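Local structure of diguanylate cyclase (Pseudomonas aeruginosa, 5M3C) at residues G35-I40 with P140-N145; L351-S356 with R372-L377. The protein is a two-domain protein in which a GGDEF domain is followed by an EAL domain, here with guanosine-5'-triphosphate in the first and calcium ions in both. All blocks are in the same frame, centred on the assembly; numbering follows the deposited sequence.

Contact 1 of 2, residues G35-I40 with P140-N145; sequences GAVLFI and PTLVKN
Val-37, the residue with the largest area buried here, turns its side chain from the strand onto the helix segment 140-145 and meets Leu-142 with its CG2 methyl. With CG1 anti to the backbone N (chi1 175°), CG2 lies beside that nitrogen and comes alongside the root of the leucine, 4.3 Å from Leu-142 CB. The leucine branch runs on past the methyl, leaving Leu-142 CD1 4.4 Å from Val-37 CG2. Valine suits this position: its beta-branched carbon favours the extended backbone, and its short fork presents methyls to the helix. Val-143, second in buried area, turns CG1 to the Phe-39 ring, 4.6 Å from Phe-39 CE2. The long, flat phenylalanine can span from strand to helix, and its CD2 lies 4.2 Å from Val-143 O, an oblique approach. No hydrogen bond links the segments; van der Waals contact, mostly between apolar groups, holds them together. Helix 139-155 is thus layered on the GGDEF sheet. There Val-37 and Phe-39 also pack on Ala-146, while strand 35-43 is flanked by strands 85-90 and 119-132, whose Ile-87 and Phe-132 touch Val-143 and Leu-142 respectively.

Contact 2 of 2, residues L351-S356 with R372-L377; sequences LKIDKS and RAIIAL
Asp-354 OD2 accepts two hydrogen bonds from Ser-356. The hydroxyl Ser-356 OG donates to the anti lone pair of Asp-354 OD2 at 2.7 Å, while Ser-356 N reaches Asp-354 OD2 over 3.2 Å from above the carboxylate plane (61° out of it). This Asx turn makes Asp-354 the N-cap of the short helix 355-358, a place suited to aspartate because its carboxylate can receive an amide of the first turn. It opens the crossover of a beta-alpha-beta unit in the EAL domain, an alpha/beta barrel fold: strand 350-353 leads through helix 365-380 to the adjacent parallel strand 384-387. Strand 351-353 and helix 372-377 run antiparallel (176°), their axes 9.8 Å apart. Lys-352 points away from the helix, and its NZ forms a salt bridge with the calcium ligand Glu-301. Toward the helix, Leu-351 crosses Ile-374 at about a right angle, while Ile-353 lies obliquely to it. Beta branching suits Ile-353 to the strand, and on the buried helix face Ile-374 offers two apolar branches to interlock. Ile-374 CG2 projects between two strand residues, 3.6 Å from Leu-351 CD1 and 3.8 Å from Ile-353 CG1. Its long branch meets the short one of Ile-353, with Ile-374 CD1 3.7 Å from Ile-353 CG2. Ile-375 starts out away from the strand, yet its CG1 still comes within 4.2 Å of Ile-353 CD1.

In the fold
Contacts 1 and 2 both pack a helix on a strand, but in different domains: their centres lie 52 Å apart on opposite sides of the chain's centre, with nearest atoms about 37 Å apart. Each sits near a metal site without forming it. The strand of contact 1 continues to Asp-41 and Leu-42, which bind a calcium ion with Asp-84; the Phe-39 side chain is about 8 Å from that ion and about 9 Å from guanosine-5'-triphosphate. In contact 2 the Ile-353 side chain lies about 11 Å from another calcium, held by Glu-210, Asn-269, Glu-301 and Asp-331. The helix of contact 2 also meets Ser-380 and Leu-340 of the second subunit.

Contact 1 of 2, residues G35-I40 with P140-N145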
ATOM      1  N   GLY B  35     -15.588 -40.545  -0.952  1.00 62.17           N
ATOM      2  CA  GLY B  35     -16.177 -39.698  -1.982  1.00 58.45           C
ATOM      3  C   GLY B  35     -16.217 -38.251  -1.544  1.00 55.00           C
ATOM      4  O   GLY B  35     -15.726 -37.907  -0.472  1.00 54.72           O
ATOM      5  N   ALA B  36     -16.809 -37.398  -2.369  1.00 51.63           N
ATOM      6  CA  ALA B  36     -16.820 -35.972  -2.078  1.00 49.06           C
ATOM      7  C   ALA B  36     -18.060 -35.265  -2.605  1.00 46.82           C
ATOM      8  O   ALA B  36     -18.580 -35.593  -3.668  1.00 46.04           O
ATOM      9  CB  ALA B  36     -15.572 -35.317  -2.648  1.00 49.36           C
ATOM     10  N   VAL B  37     -18.522 -34.290  -1.834  1.00 45.45           N
ATOM     11  CA  VAL B  37     -19.570 -33.380  -2.256  1.00 44.24           C
ATOM     12  C   VAL B  37     -19.004 -31.968  -2.201  1.00 43.23           C
ATOM     13  O   VAL B  37     -18.482 -31.546  -1.165  1.00 43.60           O
ATOM     14  CB  VAL B  37     -20.797 -33.458  -1.334  1.00 43.96           C
ATOM     15  CG1 VAL B  37     -21.827 -32.414  -1.737  1.00 43.79           C
ATOM     16  CG2 VAL B  37     -21.401 -34.854  -1.373  1.00 44.25           C
ATOM     17  N   LEU B  38     -19.091 -31.252  -3.318  1.00 42.43           N
ATOM     18  CA  LEU B  38     -18.547 -29.900  -3.410  1.00 42.26           C
ATOM     19  C   LEU B  38     -19.659 -28.872  -3.560  1.00 41.89           C
ATOM     20  O   LEU B  38     -20.531 -29.010  -4.416  1.00 42.06           O
ATOM     21  CB  LEU B  38     -17.576 -29.785  -4.590  1.00 42.85           C
ATOM     22  CG  LEU B  38     -16.155 -30.311  -4.352  1.00 43.58           C
ATOM     23  CD1 LEU B  38     -16.176 -31.770  -3.923  1.00 44.36           C
ATOM     24  CD2 LEU B  38     -15.291 -30.142  -5.592  1.00 43.21           C
ATOM     25  N   PHE B  39     -19.613 -27.841  -2.721  1.00 42.04           N
ATOM     26  CA  PHE B  39     -20.587 -26.754  -2.753  1.00 41.87           C
ATOM     27  C   PHE B  39     -19.958 -25.500  -3.347  1.00 41.80           C
ATOM     28  O   PHE B  39     -18.988 -24.966  -2.798  1.00 41.46           O
ATOM     29  CB  PHE B  39     -21.076 -26.453  -1.339  1.00 42.06           C
ATOM     30  CG  PHE B  39     -22.424 -25.799  -1.292  1.00 41.63           C
ATOM     31  CD1 PHE B  39     -22.597 -24.506  -1.748  1.00 41.41           C
ATOM     32  CD2 PHE B  39     -23.519 -26.478  -0.785  1.00 41.63           C
ATOM     33  CE1 PHE B  39     -23.839 -23.902  -1.704  1.00 41.77           C
ATOM     34  CE2 PHE B  39     -24.762 -25.883  -0.739  1.00 41.71           C
ATOM     35  CZ  PHE B  39     -24.924 -24.591  -1.198  1.00 41.66           C
ATOM     36  N   ILE B  40     -20.515 -25.031  -4.461  1.00 42.48           N
ATOM     37  CA  ILE B  40     -19.963 -23.873  -5.167  1.00 44.01           C
ATOM     38  C   ILE B  40     -20.957 -22.720  -5.256  1.00 44.69           C
ATOM     39  O   ILE B  40     -22.004 -22.845  -5.880  1.00 45.29           O
ATOM     40  CB  ILE B  40     -19.544 -24.236  -6.602  1.00 44.24           C
ATOM     41  CG1 ILE B  40     -18.433 -25.290  -6.581  1.00 44.60           C
ATOM     42  CG2 ILE B  40     -19.098 -22.988  -7.347  1.00 43.67           C
ATOM     43  CD1 ILE B  40     -17.986 -25.735  -7.957  1.00 44.99           C
ATOM     44  N   PRO B 140     -28.364 -35.214   3.570  1.00 55.83           N
ATOM     45  CA  PRO B 140     -28.593 -33.913   4.210  1.00 53.87           C
ATOM     46  C   PRO B 140     -27.369 -33.345   4.937  1.00 51.61           C
ATOM     47  O   PRO B 140     -27.051 -32.163   4.780  1.00 50.10           O
ATOM     48  CB  PRO B 140     -29.716 -34.207   5.210  1.00 54.38           C
ATOM     49  CG  PRO B 140     -30.417 -35.404   4.663  1.00 54.91           C
ATOM     50  CD  PRO B 140     -29.356 -36.221   3.990  1.00 55.34           C
ATOM     51  N   THR B 141     -26.687 -34.179   5.718  1.00 50.49           N
ATOM     52  CA  THR B 141     -25.557 -33.703   6.519  1.00 50.62           C
ATOM     53  C   THR B 141     -24.336 -33.413   5.645  1.00 49.28           C
ATOM     54  O   THR B 141     -23.545 -32.517   5.951  1.00 48.60           O
ATOM     55  CB  THR B 141     -25.155 -34.695   7.630  1.00 50.54           C
ATOM     56  OG1 THR B 141     -24.461 -35.807   7.057  1.00 52.43           O
ATOM     57  CG2 THR B 141     -26.380 -35.181   8.401  1.00 50.64           C
ATOM     58  N   LEU B 142     -24.186 -34.174   4.564  1.00 47.84           N
ATOM     59  CA  LEU B 142     -23.102 -33.940   3.618  1.00 46.64           C
ATOM     60  C   LEU B 142     -23.307 -32.608   2.912  1.00 45.49           C
ATOM     61  O   LEU B 142     -22.370 -31.813   2.781  1.00 45.28           O
ATOM     62  CB  LEU B 142     -23.008 -35.077   2.597  1.00 47.14           C
ATOM     63  CG  LEU B 142     -22.316 -36.348   3.097  1.00 47.78           C
ATOM     64  CD1 LEU B 142     -22.347 -37.438   2.034  1.00 47.66           C
ATOM     65  CD2 LEU B 142     -20.881 -36.055   3.518  1.00 47.97           C
ATOM     66  N   VAL B 143     -24.537 -32.360   2.468  1.00 44.52           N
ATOM     67  CA  VAL B 143     -24.872 -31.079   1.851  1.00 44.11           C
ATOM     68  C   VAL B 143     -24.683 -29.947   2.861  1.00 44.58           C
ATOM     69  O   VAL B 143     -24.039 -28.939   2.561  1.00 43.86           O
ATOM     70  CB  VAL B 143     -26.318 -31.060   1.315  1.00 43.15           C
ATOM     71  CG1 VAL B 143     -26.773 -29.633   1.050  1.00 42.67           C
ATOM     72  CG2 VAL B 143     -26.427 -31.898   0.051  1.00 43.23           C
ATOM     73  N   LYS B 144     -25.241 -30.127   4.057  1.00 45.33           N
ATOM     74  CA  LYS B 144     -25.106 -29.139   5.128  1.00 44.93           C
ATOM     75  C   LYS B 144     -23.641 -28.792   5.362  1.00 44.56           C
ATOM     76  O   LYS B 144     -23.232 -27.633   5.263  1.00 43.52           O
ATOM     77  CB  LYS B 144     -25.722 -29.679   6.425  1.00 45.09           C
ATOM     78  CG  LYS B 144     -25.600 -28.744   7.619  1.00 44.70           C
ATOM     79  N   ASN B 145     -22.851 -29.811   5.671  1.00 45.32           N
ATOM     80  CA  ASN B 145     -21.442 -29.609   5.977  1.00 45.33           C
ATOM     81  C   ASN B 145     -20.693 -29.024   4.779  1.00 45.19           C
ATOM     82  O   ASN B 145     -19.812 -28.185   4.952  1.00 45.47           O
ATOM     83  CB  ASN B 145     -20.808 -30.924   6.437  1.00 45.08           C
ATOM     84  CG  ASN B 145     -21.401 -31.430   7.741  1.00 45.14           C
ATOM     85  OD1 ASN B 145     -22.176 -30.733   8.398  1.00 44.58           O
ATOM     86  ND2 ASN B 145     -21.042 -32.650   8.120  1.00 45.84           N
TER

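Contact 2 of 2, residues L351-S356 with R372-L377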
ATOM      1  N   LEU B 351      -3.421  14.725  15.746  1.00 62.04           N
ATOM      2  CA  LEU B 351      -2.586  13.569  15.434  1.00 62.76           C
ATOM      3  C   LEU B 351      -2.654  12.599  16.612  1.00 63.76           C
ATOM      4  O   LEU B 351      -2.174  12.907  17.705  1.00 64.55           O
ATOM      5  CB  LEU B 351      -1.140  14.019  15.183  1.00 63.30           C
ATOM      6  CG  LEU B 351      -0.058  13.011  14.759  1.00 62.67           C
ATOM      7  CD1 LEU B 351       0.114  11.884  15.768  1.00 62.27           C
ATOM      8  CD2 LEU B 351      -0.350  12.448  13.381  1.00 62.19           C
ATOM      9  N   LYS B 352      -3.249  11.429  16.398  1.00 63.55           N
ATOM     10  CA  LYS B 352      -3.433  10.477  17.490  1.00 63.39           C
ATOM     11  C   LYS B 352      -2.381   9.365  17.487  1.00 63.05           C
ATOM     12  O   LYS B 352      -2.329   8.539  16.571  1.00 62.24           O
ATOM     13  CB  LYS B 352      -4.839   9.881  17.436  1.00 64.15           C
ATOM     14  CG  LYS B 352      -5.933  10.925  17.274  1.00 64.39           C
ATOM     15  CD  LYS B 352      -7.279  10.417  17.764  1.00 64.68           C
ATOM     16  CE  LYS B 352      -7.318  10.329  19.282  1.00 65.06           C
ATOM     17  NZ  LYS B 352      -8.670   9.975  19.793  1.00 65.44           N
ATOM     18  N   ILE B 353      -1.554   9.346  18.530  1.00 63.13           N
ATOM     19  CA  ILE B 353      -0.485   8.359  18.651  1.00 63.57           C
ATOM     20  C   ILE B 353      -1.063   6.990  18.992  1.00 65.13           C
ATOM     21  O   ILE B 353      -1.783   6.847  19.977  1.00 67.51           O
ATOM     22  CB  ILE B 353       0.528   8.746  19.745  1.00 62.32           C
ATOM     23  CG1 ILE B 353       0.996  10.191  19.554  1.00 62.21           C
ATOM     24  CG2 ILE B 353       1.710   7.787  19.732  1.00 61.74           C
ATOM     25  CD1 ILE B 353       1.984  10.663  20.600  1.00 62.51           C
ATOM     26  N   ASP B 354      -0.735   5.989  18.179  1.00 65.46           N
ATOM     27  CA  ASP B 354      -1.256   4.633  18.358  1.00 65.41           C
ATOM     28  C   ASP B 354      -1.014   4.098  19.770  1.00 65.06           C
ATOM     29  O   ASP B 354      -0.026   4.444  20.418  1.00 65.72           O
ATOM     30  CB  ASP B 354      -0.622   3.686  17.337  1.00 66.22           C
ATOM     31  CG  ASP B 354      -1.334   2.346  17.260  1.00 66.12           C
ATOM     32  OD1 ASP B 354      -2.524   2.324  16.883  1.00 65.66           O
ATOM     33  OD2 ASP B 354      -0.698   1.316  17.567  1.00 65.49           O
ATOM     34  N   LYS B 355      -1.920   3.239  20.227  1.00 65.19           N
ATOM     35  CA  LYS B 355      -1.875   2.701  21.585  1.00 65.78           C
ATOM     36  C   LYS B 355      -0.674   1.787  21.823  1.00 65.24           C
ATOM     37  O   LYS B 355      -0.304   1.531  22.969  1.00 66.95           O
ATOM     38  CB  LYS B 355      -3.168   1.937  21.889  1.00 65.47           C
ATOM     39  N   SER B 356      -0.070   1.294  20.749  1.00 63.87           N
ATOM     40  CA  SER B 356       1.044   0.357  20.867  1.00 64.03           C
ATOM     41  C   SER B 356       2.309   1.023  21.419  1.00 63.56           C
ATOM     42  O   SER B 356       3.056   0.412  22.186  1.00 62.54           O
ATOM     43  CB  SER B 356       1.341  -0.289  19.511  1.00 64.16           C
ATOM     44  OG  SER B 356       1.742   0.677  18.554  1.00 64.60           O
ATOM     45  N   ARG B 372       8.493   9.899  21.126  1.00 60.90           N
ATOM     46  CA  ARG B 372       9.232  11.154  21.167  1.00 62.36           C
ATOM     47  C   ARG B 372       9.364  11.719  19.751  1.00 62.14           C
ATOM     48  O   ARG B 372       9.328  12.930  19.545  1.00 62.48           O
ATOM     49  CB  ARG B 372      10.610  10.916  21.791  1.00 63.17           C
ATOM     50  CG  ARG B 372      11.136  12.047  22.662  1.00 63.64           C
ATOM     51  CD  ARG B 372      11.966  11.491  23.813  1.00 64.38           C
ATOM     52  NE  ARG B 372      12.727  10.304  23.418  1.00 64.12           N
ATOM     53  CZ  ARG B 372      13.150   9.363  24.260  1.00 63.90           C
ATOM     54  NH1 ARG B 372      12.893   9.454  25.560  1.00 63.18           N
ATOM     55  NH2 ARG B 372      13.828   8.321  23.797  1.00 63.64           N
ATOM     56  N   ALA B 373       9.504  10.826  18.776  1.00 62.02           N
ATOM     57  CA  ALA B 373       9.596  11.221  17.374  1.00 62.34           C
ATOM     58  C   ALA B 373       8.274  11.779  16.857  1.00 62.38           C
ATOM     59  O   ALA B 373       8.238  12.837  16.231  1.00 62.98           O
ATOM     60  CB  ALA B 373      10.026  10.035  16.527  1.00 62.48           C
ATOM     61  N   ILE B 374       7.191  11.060  17.123  1.00 62.27           N
ATOM     62  CA  ILE B 374       5.865  11.457  16.668  1.00 62.32           C
ATOM     63  C   ILE B 374       5.470  12.830  17.202  1.00 63.27           C
ATOM     64  O   ILE B 374       4.871  13.627  16.484  1.00 63.25           O
ATOM     65  CB  ILE B 374       4.798  10.438  17.105  1.00 61.93           C
ATOM     66  CG1 ILE B 374       5.046   9.089  16.430  1.00 62.13           C
ATOM     67  CG2 ILE B 374       3.407  10.941  16.757  1.00 61.55           C
ATOM     68  CD1 ILE B 374       4.126   7.990  16.915  1.00 62.82           C
ATOM     69  N   ILE B 375       5.795  13.099  18.463  1.00 64.75           N
ATOM     70  CA  ILE B 375       5.492  14.395  19.064  1.00 65.77           C
ATOM     71  C   ILE B 375       6.235  15.493  18.314  1.00 66.34           C
ATOM     72  O   ILE B 375       5.638  16.488  17.894  1.00 65.46           O
ATOM     73  CB  ILE B 375       5.868  14.434  20.560  1.00 65.99           C
ATOM     74  CG1 ILE B 375       4.954  13.498  21.359  1.00 65.53           C
ATOM     75  CG2 ILE B 375       5.765  15.856  21.100  1.00 65.44           C
ATOM     76  CD1 ILE B 375       5.451  13.191  22.755  1.00 65.22           C
ATOM     77  N   ALA B 376       7.539  15.296  18.138  1.00 68.08           N
ATOM     78  CA  ALA B 376       8.372  16.246  17.406  1.00 70.09           C
ATOM     79  C   ALA B 376       7.840  16.442  15.988  1.00 70.52           C
ATOM     80  O   ALA B 376       7.866  17.550  15.448  1.00 70.27           O
ATOM     81  CB  ALA B 376       9.816  15.762  17.368  1.00 70.29           C
ATOM     82  N   LEU B 377       7.354  15.357  15.395  1.00 71.10           N
ATOM     83  CA  LEU B 377       6.801  15.389  14.046  1.00 71.16           C
ATOM     84  C   LEU B 377       5.525  16.224  14.009  1.00 70.50           C
ATOM     85  O   LEU B 377       5.399  17.146  13.207  1.00 70.77           O
ATOM     86  CB  LEU B 377       6.505  13.968  13.562  1.00 71.35           C
ATOM     87  CG  LEU B 377       6.529  13.750  12.047  1.00 72.19           C
ATOM     88  CD1 LEU B 377       6.209  12.301  11.717  1.00 72.20           C
ATOM     89  CD2 LEU B 377       5.563  14.682  11.335  1.00 72.60           C
TER